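Local coordinates for thermosome subunit (Methanococcoides burtonii, PDB 3AQ1), which probably binds and hydrolyses ATP and helps unfolded proteins to fold, as group II chaperonins of the TCP-1 family do, at residues A252-Y255 / I256-G260; E303-R307 / G308-T312; D271-R274 / L275-T279. One frame throughout, in Å; residues are numbered along the deposited sequence.

Contact 1 (A252-Y255 / I256-G260)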
loop_
_atom_site.group_PDB
_atom_site.type_symbol
_atom_site.label_atom_id
_atom_site.label_comp_id
_atom_site.label_asym_id
_atom_site.label_seq_id
_atom_site.Cartn_x
_atom_site.Cartn_y
_atom_site.Cartn_z
ATOM N N ALA A 252 30.683 -29.105 4.445
ATOM C CA ALA A 252 29.481 -29.186 3.634
ATOM C C ALA A 252 29.504 -28.188 2.466
ATOM O O ALA A 252 28.922 -28.440 1.413
ATOM C CB ALA A 252 28.251 -28.988 4.487
ATOM N N GLN A 253 30.166 -27.051 2.643
ATOM C CA GLN A 253 30.258 -26.113 1.542
ATOM C C GLN A 253 31.171 -26.653 0.459
ATOM O O GLN A 253 30.961 -26.399 -0.721
ATOM C CB GLN A 253 30.766 -24.769 2.012
ATOM C CG GLN A 253 29.739 -23.927 2.718
ATOM C CD GLN A 253 30.266 -22.545 2.981
ATOM O OE1 GLN A 253 30.015 -21.959 4.023
ATOM N NE2 GLN A 253 31.023 -22.027 2.035
ATOM N N TYR A 254 32.183 -27.409 0.862
ATOM C CA TYR A 254 33.127 -27.986 -0.092
ATOM C C TYR A 254 32.466 -29.023 -1.021
ATOM O O TYR A 254 32.650 -28.991 -2.235
ATOM C CB TYR A 254 34.329 -28.589 0.639
ATOM C CG TYR A 254 35.293 -29.296 -0.281
ATOM C CD1 TYR A 254 36.057 -28.581 -1.186
ATOM C CD2 TYR A 254 35.426 -30.684 -0.256
ATOM C CE1 TYR A 254 36.929 -29.218 -2.034
ATOM C CE2 TYR A 254 36.297 -31.329 -1.099
ATOM C CZ TYR A 254 37.051 -30.592 -1.991
ATOM O OH TYR A 254 37.935 -31.215 -2.847
ATOM N N TYR A 255 31.691 -29.930 -0.434
ATOM C CA TYR A 255 30.927 -30.923 -1.185
ATOM C C TYR A 255 29.875 -30.293 -2.083
ATOM O O TYR A 255 29.713 -30.688 -3.242
ATOM C CB TYR A 255 30.267 -31.911 -0.221
ATOM C CG TYR A 255 31.275 -32.691 0.578
ATOM C CD1 TYR A 255 32.435 -33.170 -0.016
ATOM C CD2 TYR A 255 31.071 -32.954 1.920
ATOM C CE1 TYR A 255 33.371 -33.882 0.709
ATOM C CE2 TYR A 255 31.999 -33.671 2.655
ATOM C CZ TYR A 255 33.145 -34.128 2.045
ATOM O OH TYR A 255 34.065 -34.834 2.779
ATOM N N ILE A 256 29.155 -29.319 -1.533
ATOM C CA ILE A 256 28.123 -28.614 -2.273
ATOM C C ILE A 256 28.784 -27.884 -3.424
ATOM O O ILE A 256 28.315 -27.913 -4.562
ATOM C CB ILE A 256 27.364 -27.624 -1.367
ATOM C CG1 ILE A 256 26.646 -28.386 -0.256
ATOM C CG2 ILE A 256 26.355 -26.823 -2.167
ATOM C CD1 ILE A 256 25.901 -27.502 0.683
ATOM N N GLU A 257 29.899 -27.245 -3.113
ATOM C CA GLU A 257 30.676 -26.529 -4.105
ATOM C C GLU A 257 31.161 -27.467 -5.207
ATOM O O GLU A 257 31.051 -27.154 -6.401
ATOM C CB GLU A 257 31.862 -25.854 -3.430
ATOM C CG GLU A 257 32.752 -25.138 -4.378
ATOM C CD GLU A 257 33.870 -25.999 -4.865
ATOM O OE1 GLU A 257 34.647 -26.491 -4.021
ATOM O OE2 GLU A 257 33.974 -26.173 -6.094
ATOM N N LYS A 258 31.697 -28.617 -4.810
ATOM C CA LYS A 258 32.194 -29.574 -5.792
ATOM C C LYS A 258 31.076 -30.105 -6.689
ATOM O O LYS A 258 31.311 -30.391 -7.856
ATOM C CB LYS A 258 33.034 -30.696 -5.150
ATOM C CG LYS A 258 34.520 -30.312 -4.910
ATOM C CD LYS A 258 35.199 -29.893 -6.224
ATOM C CE LYS A 258 36.469 -29.073 -6.023
ATOM N NZ LYS A 258 36.684 -28.080 -7.139
ATOM N N ALA A 259 29.857 -30.186 -6.166
ATOM C CA ALA A 259 28.712 -30.577 -6.985
ATOM C C ALA A 259 28.196 -29.492 -7.968
ATOM O O ALA A 259 27.213 -29.707 -8.675
ATOM C CB ALA A 259 27.565 -31.109 -6.092
ATOM N N GLY A 260 28.850 -28.331 -8.007
ATOM C CA GLY A 260 28.463 -27.258 -8.915
ATOM C C GLY A 260 27.300 -26.399 -8.428
ATOM O O GLY A 260 26.605 -25.738 -9.216
#
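Tyr254 and Lys258 meet in a local i to i+4 contact on the outer side of helix 250-258, within its last two turns. Lys258 CG lies over one face of the Tyr254 ring, 4.1 Å from the ring centroid and 23° off the ring normal, a CH-pi contact displaced toward the rim. With CG anti to the backbone N (chi1 176°), the Tyr254 ring projects outward, leaning slightly toward the C-terminal end, where Lys258 CG meets its face, and the bend of Lys258 at chi2 carries CE past the ring at 4.0 Å from Tyr254 CE1. The lysine ends in a salt bridge to Glu257 OE2, its hydrogen bond weak at 3.5 Å from Lys258 NZ. Beneath this lies the regular ladder of helical bonds, such as Lys258 N to Tyr254 O at 2.8 Å. The helix is the crossover of a beta-alpha-beta unit, between strands 241-244 and 262-264. It stops in a Schellman motif: Gly260, with positive phi, bonds through N to Glu257 O at 3.0 Å. Tyr255 turns to helix 226-235, its OH hydrogen-bonded to Arg228 NE, while its side chain and that of Ala252 pack on Ala231. On the buried side Ile256 reaches Ile261, just past the helix end.

Contact 2 (E303-R307 / G308-T312)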
loop_
_atom_site.group_PDB
_atom_site.type_symbol
_atom_site.label_atom_id
_atom_site.label_comp_id
_atom_site.label_asym_id
_atom_site.label_seq_id
_atom_site.Cartn_x
_atom_site.Cartn_y
_atom_site.Cartn_z
ATOM N N GLU A 303 25.692 -13.866 -9.421
ATOM C CA GLU A 303 26.329 -12.871 -8.573
ATOM C C GLU A 303 26.859 -11.762 -9.468
ATOM O O GLU A 303 27.737 -11.999 -10.300
ATOM C CB GLU A 303 27.483 -13.520 -7.810
ATOM C CG GLU A 303 28.054 -12.700 -6.678
ATOM C CD GLU A 303 29.218 -13.418 -5.999
ATOM O OE1 GLU A 303 28.940 -14.296 -5.153
ATOM O OE2 GLU A 303 30.400 -13.119 -6.310
ATOM N N LYS A 304 26.304 -10.561 -9.324
ATOM C CA LYS A 304 26.785 -9.393 -10.058
ATOM C C LYS A 304 27.641 -8.546 -9.143
ATOM O O LYS A 304 27.411 -8.502 -7.929
ATOM C CB LYS A 304 25.636 -8.536 -10.597
ATOM C CG LYS A 304 24.912 -9.103 -11.808
ATOM C CD LYS A 304 24.108 -8.016 -12.531
ATOM C CE LYS A 304 23.992 -8.313 -14.032
ATOM N NZ LYS A 304 23.560 -7.118 -14.823
ATOM N N GLU A 305 28.627 -7.871 -9.726
ATOM C CA GLU A 305 29.376 -6.859 -8.990
ATOM C C GLU A 305 28.776 -5.445 -9.173
ATOM O O GLU A 305 28.802 -4.883 -10.268
ATOM C CB GLU A 305 30.858 -6.906 -9.376
ATOM C CG GLU A 305 31.791 -6.395 -8.291
ATOM C CD GLU A 305 33.098 -7.165 -8.228
ATOM O OE1 GLU A 305 33.262 -8.123 -9.014
ATOM O OE2 GLU A 305 33.957 -6.817 -7.387
ATOM N N VAL A 306 28.188 -4.908 -8.106
ATOM C CA VAL A 306 27.807 -3.493 -8.036
ATOM C C VAL A 306 28.402 -2.963 -6.739
ATOM O O VAL A 306 28.016 -3.396 -5.655
ATOM C CB VAL A 306 26.274 -3.278 -8.058
ATOM C CG1 VAL A 306 25.922 -1.802 -7.754
ATOM C CG2 VAL A 306 25.701 -3.712 -9.400
ATOM N N ARG A 307 29.345 -2.030 -6.852
ATOM C CA ARG A 307 30.304 -1.783 -5.767
ATOM C C ARG A 307 29.779 -1.526 -4.355
ATOM O O ARG A 307 28.620 -1.160 -4.137
ATOM C CB ARG A 307 31.370 -0.751 -6.153
ATOM C CG ARG A 307 32.705 -1.404 -6.482
ATOM C CD ARG A 307 33.850 -0.409 -6.526
ATOM N NE ARG A 307 35.028 -1.002 -7.155
ATOM C CZ ARG A 307 36.176 -0.362 -7.362
ATOM N NH1 ARG A 307 36.315 0.901 -6.981
ATOM N NH2 ARG A 307 37.187 -0.991 -7.950
ATOM N N GLY A 308 30.694 -1.702 -3.408
ATOM C CA GLY A 308 30.357 -1.916 -2.019
ATOM C C GLY A 308 30.514 -3.404 -1.753
ATOM O O GLY A 308 30.643 -3.838 -0.609
ATOM N N GLY A 309 30.512 -4.186 -2.832
ATOM C CA GLY A 309 30.591 -5.633 -2.730
ATOM C C GLY A 309 29.925 -6.386 -3.874
ATOM O O GLY A 309 29.990 -5.970 -5.035
ATOM N N LYS A 310 29.294 -7.510 -3.545
ATOM C CA LYS A 310 28.616 -8.329 -4.547
ATOM C C LYS A 310 27.201 -8.675 -4.077
ATOM O O LYS A 310 26.930 -8.738 -2.871
ATOM C CB LYS A 310 29.404 -9.613 -4.823
ATOM C CG LYS A 310 30.895 -9.412 -5.076
ATOM C CD LYS A 310 31.596 -10.738 -5.329
ATOM C CE LYS A 310 33.120 -10.605 -5.406
ATOM N NZ LYS A 310 33.771 -11.893 -5.832
ATOM N N MET A 311 26.301 -8.882 -5.032
ATOM C CA MET A 311 24.916 -9.241 -4.723
ATOM C C MET A 311 24.368 -10.423 -5.552
ATOM O O MET A 311 24.889 -10.749 -6.621
ATOM C CB MET A 311 24.017 -8.011 -4.865
ATOM C CG MET A 311 24.152 -7.023 -3.701
ATOM S SD MET A 311 22.769 -5.868 -3.518
ATOM C CE MET A 311 22.808 -5.032 -5.106
ATOM N N THR A 312 23.310 -11.062 -5.064
ATOM C CA THR A 312 22.716 -12.182 -5.797
ATOM C C THR A 312 21.419 -11.827 -6.527
ATOM O O THR A 312 20.404 -11.581 -5.893
ATOM C CB THR A 312 22.455 -13.371 -4.884
ATOM O OG1 THR A 312 23.702 -13.905 -4.438
ATOM C CG2 THR A 312 21.724 -14.452 -5.642
#
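The carboxylate of Glu303 turns OE2, rather than OE1, toward the side chain of Lys310, and Arg176 forms a salt bridge with the same oxygen. Lys310 NZ stands 3.6 Å from Glu303 OE2, a long salt bridge whose detail is doubtful because the position of that oxygen is less sure. The aliphatic part is clearer: Lys310 CB packs 3.8 Å from Glu303 CG. Both side chains are extended beyond CG, and Lys310, with CG anti to its carbonyl carbon (chi1 -48°), runs across the glutamate on the sheet face that also holds Thr312. The other face carries Lys304 and Met311, with Met311 resting on Arg156 of strand 151-157. The two segments are the arms and turn of the beta hairpin 300-305/310-317, antiparallel with 147° between the short strand segments. Lys304 and Met311 are a hydrogen-bonded pair: Lys304 N to Met311 O and Met311 N to Lys304 O are both 3.1 Å. The adjoining Glu303-Thr312 pair is non-hydrogen-bonded, and Glu303 CA lies 3.2 Å from Met311 O in a CA-H...O contact. An alanine at Glu303 is likely to leave Arg176 without its carboxylate mate and to strip the Lys310 chain of the CG it lies against. At the turn, Gly308 and Gly309 have backbone angles at which a side chain would press on the preceding carbonyl oxygen.

Contact 3 (D271-R274 / L275-T279)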
loop_
_atom_site.group_PDB
_atom_site.type_symbol
_atom_site.label_atom_id
_atom_site.label_comp_id
_atom_site.label_asym_id
_atom_site.label_seq_id
_atom_site.Cartn_x
_atom_site.Cartn_y
_atom_site.Cartn_z
ATOM N N ASP A 271 13.866 -12.387 3.041
ATOM C CA ASP A 271 14.374 -12.694 1.715
ATOM C C ASP A 271 13.992 -14.128 1.338
ATOM O O ASP A 271 13.673 -14.414 0.189
ATOM C CB ASP A 271 15.891 -12.509 1.674
ATOM C CG ASP A 271 16.295 -11.114 1.239
ATOM O OD1 ASP A 271 15.500 -10.468 0.521
ATOM O OD2 ASP A 271 17.410 -10.669 1.597
ATOM N N LEU A 272 14.015 -15.020 2.326
ATOM C CA LEU A 272 13.591 -16.389 2.135
ATOM C C LEU A 272 12.097 -16.444 1.804
ATOM O O LEU A 272 11.675 -17.230 0.955
ATOM C CB LEU A 272 13.925 -17.225 3.369
ATOM C CG LEU A 272 14.526 -18.623 3.138
ATOM C CD1 LEU A 272 15.779 -18.580 2.267
ATOM C CD2 LEU A 272 14.851 -19.291 4.459
ATOM N N LYS A 273 11.301 -15.609 2.471
ATOM C CA LYS A 273 9.868 -15.535 2.195
ATOM C C LYS A 273 9.660 -15.105 0.768
ATOM O O LYS A 273 8.861 -15.690 0.043
ATOM C CB LYS A 273 9.148 -14.560 3.131
ATOM C CG LYS A 273 8.332 -15.234 4.231
ATOM C CD LYS A 273 7.484 -14.215 5.003
ATOM C CE LYS A 273 6.701 -14.879 6.145
ATOM N NZ LYS A 273 5.812 -13.927 6.885
ATOM N N ARG A 274 10.387 -14.074 0.366
ATOM C CA ARG A 274 10.279 -13.561 -0.988
ATOM C C ARG A 274 10.723 -14.613 -2.030
ATOM O O ARG A 274 10.056 -14.796 -3.048
ATOM C CB ARG A 274 11.075 -12.263 -1.143
ATOM C CG ARG A 274 10.582 -11.095 -0.341
ATOM C CD ARG A 274 11.195 -9.796 -0.910
ATOM N NE ARG A 274 11.323 -8.747 0.097
ATOM C CZ ARG A 274 10.455 -7.749 0.252
ATOM N NH1 ARG A 274 9.400 -7.646 -0.562
ATOM N NH2 ARG A 274 10.648 -6.846 1.216
ATOM N N LEU A 275 11.837 -15.298 -1.773
ATOM C CA LEU A 275 12.289 -16.368 -2.666
ATOM C C LEU A 275 11.191 -17.410 -2.851
ATOM O O LEU A 275 10.929 -17.860 -3.970
ATOM C CB LEU A 275 13.580 -17.023 -2.165
ATOM C CG LEU A 275 14.826 -16.167 -2.356
ATOM C CD1 LEU A 275 15.906 -16.548 -1.360
ATOM C CD2 LEU A 275 15.314 -16.218 -3.792
ATOM N N SER A 276 10.538 -17.770 -1.752
ATOM C CA SER A 276 9.475 -18.753 -1.804
ATOM C C SER A 276 8.356 -18.329 -2.756
ATOM O O SER A 276 7.902 -19.123 -3.575
ATOM C CB SER A 276 8.926 -19.017 -0.405
ATOM O OG SER A 276 8.087 -20.157 -0.409
ATOM N N LYS A 277 7.923 -17.077 -2.666
ATOM C CA LYS A 277 6.803 -16.619 -3.485
ATOM C C LYS A 277 7.150 -16.468 -4.963
ATOM O O LYS A 277 6.393 -16.941 -5.820
ATOM C CB LYS A 277 6.183 -15.322 -2.941
ATOM C CG LYS A 277 5.477 -15.472 -1.598
ATOM C CD LYS A 277 5.374 -14.118 -0.885
ATOM C CE LYS A 277 4.965 -14.268 0.581
ATOM N NZ LYS A 277 5.286 -13.042 1.373
ATOM N N VAL A 278 8.272 -15.817 -5.272
ATOM C CA VAL A 278 8.652 -15.648 -6.681
ATOM C C VAL A 278 9.152 -16.917 -7.380
ATOM O O VAL A 278 8.964 -17.036 -8.579
ATOM C CB VAL A 278 9.656 -14.481 -6.952
ATOM C CG1 VAL A 278 9.090 -13.172 -6.497
ATOM C CG2 VAL A 278 10.999 -14.743 -6.314
ATOM N N THR A 279 9.767 -17.854 -6.649
ATOM C CA THR A 279 10.322 -19.055 -7.284
ATOM C C THR A 279 9.478 -20.302 -7.166
ATOM O O THR A 279 9.685 -21.241 -7.922
ATOM C CB THR A 279 11.699 -19.459 -6.733
ATOM O OG1 THR A 279 11.544 -20.002 -5.420
ATOM C CG2 THR A 279 12.659 -18.297 -6.720
#
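A first torsion that sets CG anti to the carbonyl carbon (chi1 -74°) folds Leu275 back along the helix, its CG 3.3 Å from Asp271 O; chi2 of 155° then turns CD1 back toward Leu272 CD1, at 4.2 Å. At the far end, Thr279 chi1 of 73° points the hydroxyl back one turn, and OG1 donates to Leu275 O at 2.7 Å. That oxygen also receives Thr279 N at 2.9 Å, and the two donors come from opposite faces of its carbonyl plane, with OG1 well above it. The remaining i to i+4 bonds are regular, as from Val278 N to Arg274 O at 3.0 Å. Helix 269-279 packs against the mixed sheet: Leu272 and Leu275 rest on Leu192, and Val278 on Leu170 and Cys317. Asp271 pairs with Lys152, while Ser276 OG bonds Ala281 O beyond the helix. Lys273 and Lys277 stand on the exposed side with NZ atoms 5.6 Å apart, like charges that solvent would probably screen. The result is an amphipathic helix in which the Leu275 carbonyl, gripped by both Thr279 N and OG1, ties the last turn together, and Thr279 OG1 passes the link on by accepting from Ala281 N.

Along the chain the contacts come in the order contact 1, contact 3, contact 2, strictly in series, with none nested in or crossing another. Contact 1 lies within the crossover helix 250-258, from which the chain passes into strand 262-264. Contact 3 follows inside helix 269-279; like contact 1, it spans helical turns and closes no loop. Contact 2 alone closes one, the short turn between strands 300-305 and 310-317. The mixed sheet relates them: its strands 241-244 and 262-264 flank the helix of contact 1, its hairpin carries contact 2, and contact 3 packs against it. Centres lie 20 to 23 Å apart, and contacts 2 and 3 approach to about 7 Å between nearest atoms.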